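Local coordinates for methanogen homoaconitase large subunit (Methanocaldococcus jannaschii, PDB 4KP2), which works as part of a hydro-lyase that reversibly dehydrates (R)-homocitrate to cis-homoaconitate and hydrates this to homoisocitrate, using a [4Fe-4S] cluster, at residues N88-K91 with A92-Q96; R406-K409 with G410-G413. One frame throughout, in Å; residues are numbered along the deposited sequence.

Contact 1 (N88-K91 with A92-Q96); sequences NTVK and AAEMQ
Thr89 and Ala92 meet at the very start of helix 90-106, where Thr89 serves as the N-cap: its OG1 accepts the amide of Ala92, with Ala92 N at 3.2 Å and a bent N-H...O angle of 141°. The hydroxyl can do this because it sits between its own backbone N and carbonyl carbon (chi1 54°), facing the first turn. It also touches the methyl, OG1 lying 3.3 Å from Ala92 CB, and Asn88 OD1 comes equally close to that CB; Asn88 ND2 turns to Asn84 OD1. Behind the cap the regular helix bonds set in, starting with Ala93 N to Thr89 O at 2.9 Å and followed by Glu94 N to Val90 O. This helix joins strands 77-80 and 111-112 in a beta-alpha-beta unit.

Glu94 is worth following outward. Its CB lies 3.4 Å from Val90 O, and CG, turned beside its backbone N (chi1 -71°), settles 3.2 Å from the same oxygen while grazing the valine methyl CG1 at 4.2 Å. A bend at chi2 then carries the carboxylate to partners beyond these residues. At the tip, OE1 makes a long, weak ion pair with Lys97, and OE2 accepts the backbone N of Glu396 from the second subunit, a hydrogen bond made across the interface between the two large subunits.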
loop_
_atom_site.group_PDB
_atom_site.type_symbol
_atom_site.label_atom_id
_atom_site.label_comp_id
_atom_site.label_asym_id
_atom_site.label_seq_id
_atom_site.Cartn_x
_atom_site.Cartn_y
_atom_site.Cartn_z
ATOM N N ASN A 88 1.300 5.493 9.054
ATOM C CA ASN A 88 0.005 6.087 8.745
ATOM C C ASN A 88 -0.265 7.380 9.509
ATOM O O ASN A 88 -0.922 8.284 9.001
ATOM C CB ASN A 88 -1.109 5.074 9.012
ATOM C CG ASN A 88 -0.853 4.245 10.256
ATOM O OD1 ASN A 88 0.293 4.064 10.668
ATOM N ND2 ASN A 88 -1.919 3.732 10.860
ATOM N N THR A 89 0.235 7.463 10.736
ATOM C CA THR A 89 0.067 8.669 11.535
ATOM C C THR A 89 1.407 9.174 12.050
ATOM O O THR A 89 2.420 8.480 11.959
ATOM C CB THR A 89 -0.888 8.439 12.725
ATOM O OG1 THR A 89 -0.435 7.321 13.498
ATOM C CG2 THR A 89 -2.298 8.169 12.230
ATOM N N VAL A 90 1.405 10.391 12.580
ATOM C CA VAL A 90 2.602 10.973 13.170
ATOM C C VAL A 90 3.032 10.151 14.377
ATOM O O VAL A 90 4.215 9.871 14.560
ATOM C CB VAL A 90 2.365 12.431 13.602
ATOM C CG1 VAL A 90 3.618 13.008 14.241
ATOM C CG2 VAL A 90 1.935 13.272 12.411
ATOM N N LYS A 91 2.057 9.763 15.192
ATOM C CA LYS A 91 2.314 8.930 16.362
ATOM C C LYS A 91 2.904 7.582 15.961
ATOM O O LYS A 91 3.740 7.025 16.670
ATOM C CB LYS A 91 1.032 8.725 17.172
ATOM C CG LYS A 91 0.641 9.915 18.035
ATOM C CD LYS A 91 -0.740 10.443 17.672
ATOM C CE LYS A 91 -0.710 11.216 16.362
ATOM N NZ LYS A 91 0.161 12.422 16.458
ATOM N N ALA A 92 2.465 7.066 14.818
ATOM C CA ALA A 92 2.981 5.802 14.305
ATOM C C ALA A 92 4.418 5.960 13.827
ATOM O O ALA A 92 5.255 5.083 14.042
ATOM C CB ALA A 92 2.102 5.287 13.177
ATOM N N ALA A 93 4.697 7.085 13.178
ATOM C CA ALA A 93 6.039 7.382 12.694
ATOM C C ALA A 93 6.987 7.624 13.862
ATOM O O ALA A 93 8.164 7.265 13.804
ATOM C CB ALA A 93 6.015 8.588 11.770
ATOM N N GLU A 94 6.468 8.239 14.920
ATOM C CA GLU A 94 7.252 8.487 16.123
ATOM C C GLU A 94 7.576 7.175 16.826
ATOM O O GLU A 94 8.661 7.011 17.385
ATOM C CB GLU A 94 6.504 9.422 17.076
ATOM C CG GLU A 94 6.407 10.866 16.603
ATOM C CD GLU A 94 7.724 11.614 16.706
ATOM O OE1 GLU A 94 8.680 11.068 17.297
ATOM O OE2 GLU A 94 7.800 12.751 16.197
ATOM N N MET A 95 6.626 6.246 16.798
ATOM C CA MET A 95 6.828 4.933 17.398
ATOM C C MET A 95 7.937 4.162 16.687
ATOM O O MET A 95 8.829 3.611 17.332
ATOM C CB MET A 95 5.529 4.124 17.395
ATOM C CG MET A 95 4.541 4.535 18.476
ATOM S SD MET A 95 3.193 3.355 18.677
ATOM C CE MET A 95 2.474 3.372 17.038
ATOM N N GLN A 96 7.882 4.134 15.360
ATOM C CA GLN A 96 8.888 3.428 14.575
ATOM C C GLN A 96 10.272 4.039 14.759
ATOM O O GLN A 96 11.280 3.336 14.688
ATOM C CB GLN A 96 8.505 3.405 13.094
ATOM C CG GLN A 96 7.262 2.587 12.789
ATOM C CD GLN A 96 6.999 2.459 11.303
ATOM O OE1 GLN A 96 7.840 2.816 10.479
ATOM N NE2 GLN A 96 5.825 1.948 10.952
#

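Contact 2 (R406-K409 with G410-G413); sequences RNFK and GRMG
The ring of Phe408 runs alongside Arg411 and turns its edge to one face of the guanidinium. The two planes are 83° apart, and Phe408 CD2 sits 3.1 Å from Arg411 NH1 and 3.5 Å from Arg411 CZ. Arg411 CD also packs against Arg406 CB at 3.6 Å, and Arg406 CG lies at the edge of the Arg411 guanidinium, 3.6 Å from NH1 of Arg411. The Arg411 chain gets there by leaving with CG anti to the backbone N (chi1 -178°) and then bending at chi2 and chi3.

The backbone beneath makes a type II beta turn from Phe408 to Arg411, with Gly410 in its third position at a positive phi. The bond closing the turn, Arg411 N to Phe408 O, is weak at 3.3 Å. With Arg411 cut back to an alanine, the Phe408 edge would probably lose its guanidinium partner and Arg406 CB and CG the chain they pack on.

Away from this cluster things are looser. Lys409, at the turn's second position, only brushes Gly410 N with CB and CG, and its exposed chain runs outward from the turn. Arg406 also touches Glu234 and His140; its NH1 is 4.0 Å from Arg411 NH1, two like charges close together.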
loop_
_atom_site.group_PDB
_atom_site.type_symbol
_atom_site.label_atom_id
_atom_site.label_comp_id
_atom_site.label_asym_id
_atom_site.label_seq_id
_atom_site.Cartn_x
_atom_site.Cartn_y
_atom_site.Cartn_z
ATOM N N ARG A 406 -9.940 -11.597 13.269
ATOM C CA ARG A 406 -10.813 -10.789 14.114
ATOM C C ARG A 406 -12.126 -10.451 13.413
ATOM O O ARG A 406 -12.173 -10.305 12.191
ATOM C CB ARG A 406 -10.111 -9.511 14.572
ATOM C CG ARG A 406 -9.513 -9.605 15.966
ATOM C CD ARG A 406 -8.195 -10.357 15.963
ATOM N NE ARG A 406 -7.111 -9.541 15.425
ATOM C CZ ARG A 406 -6.378 -8.705 16.153
ATOM N NH1 ARG A 406 -6.613 -8.575 17.452
ATOM N NH2 ARG A 406 -5.411 -8.000 15.583
ATOM N N ASN A 407 -13.188 -10.318 14.200
ATOM C CA ASN A 407 -14.529 -10.146 13.660
ATOM C C ASN A 407 -15.338 -9.144 14.479
ATOM O O ASN A 407 -16.518 -8.911 14.217
ATOM C CB ASN A 407 -15.240 -11.501 13.629
ATOM C CG ASN A 407 -16.498 -11.481 12.791
ATOM O OD1 ASN A 407 -16.687 -10.595 11.960
ATOM N ND2 ASN A 407 -17.369 -12.459 13.006
ATOM N N PHE A 408 -14.683 -8.542 15.463
ATOM C CA PHE A 408 -15.354 -7.696 16.447
ATOM C C PHE A 408 -15.977 -6.428 15.862
ATOM O O PHE A 408 -15.562 -5.939 14.811
ATOM C CB PHE A 408 -14.390 -7.356 17.581
ATOM C CG PHE A 408 -13.766 -8.564 18.217
ATOM C CD1 PHE A 408 -14.519 -9.702 18.457
ATOM C CD2 PHE A 408 -12.425 -8.571 18.558
ATOM C CE1 PHE A 408 -13.949 -10.817 19.037
ATOM C CE2 PHE A 408 -11.848 -9.683 19.137
ATOM C CZ PHE A 408 -12.610 -10.809 19.377
ATOM N N LYS A 409 -16.980 -5.906 16.563
ATOM C CA LYS A 409 -17.743 -4.753 16.101
ATOM C C LYS A 409 -16.901 -3.483 16.039
ATOM O O LYS A 409 -16.358 -3.036 17.049
ATOM C CB LYS A 409 -18.957 -4.533 17.007
ATOM C CG LYS A 409 -19.902 -3.443 16.533
ATOM C CD LYS A 409 -21.082 -3.291 17.480
ATOM C CE LYS A 409 -21.852 -4.596 17.621
ATOM N NZ LYS A 409 -22.988 -4.477 18.578
ATOM N N GLY A 410 -16.803 -2.903 14.847
ATOM C CA GLY A 410 -16.051 -1.678 14.650
ATOM C C GLY A 410 -14.554 -1.907 14.642
ATOM O O GLY A 410 -13.783 -1.046 15.065
ATOM N N ARG A 411 -14.141 -3.071 14.153
ATOM C CA ARG A 411 -12.729 -3.432 14.130
ATOM C C ARG A 411 -11.988 -2.754 12.980
ATOM O O ARG A 411 -10.869 -2.268 13.154
ATOM C CB ARG A 411 -12.567 -4.950 14.033
ATOM C CG ARG A 411 -11.123 -5.417 14.050
ATOM C CD ARG A 411 -10.767 -6.091 15.365
ATOM N NE ARG A 411 -11.103 -5.272 16.525
ATOM C CZ ARG A 411 -10.743 -5.564 17.771
ATOM N NH1 ARG A 411 -10.026 -6.652 18.016
ATOM N NH2 ARG A 411 -11.092 -4.767 18.771
ATOM N N MET A 412 -12.616 -2.723 11.809
ATOM C CA MET A 412 -11.988 -2.142 10.626
ATOM C C MET A 412 -12.445 -0.713 10.349
ATOM O O MET A 412 -12.310 -0.223 9.228
ATOM C CB MET A 412 -12.239 -3.015 9.395
ATOM C CG MET A 412 -11.434 -4.296 9.367
ATOM S SD MET A 412 -11.613 -5.179 7.806
ATOM C CE MET A 412 -10.524 -6.571 8.083
ATOM N N GLY A 413 -12.986 -0.047 11.363
ATOM C CA GLY A 413 -13.381 1.340 11.211
ATOM C C GLY A 413 -14.605 1.741 12.007
ATOM O O GLY A 413 -14.597 1.709 13.238
#

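In the fold
The two contacts do not touch: their centres are 22 Å apart and their nearest atoms about 11 Å. Each is attached to a different parallel sheet of strand order 3-2-1-4-5, contact 1 by the crossover helix 90-106, contact 2 by the loop joining strands 399-402 and 418-421. Contact 2 is the nearer to the predicted [4Fe-4S] ligands. Side chain to side chain, Arg406 is about 5 Å from Cys386 and 7 Å from Cys383, whereas Asn88 is about 10 Å and 11 Å away. Contact 1 also lies at the interface between the two large subunits, where Val90 packs on His414 of the second subunit, the residue directly following that subunit's copy of 410-413.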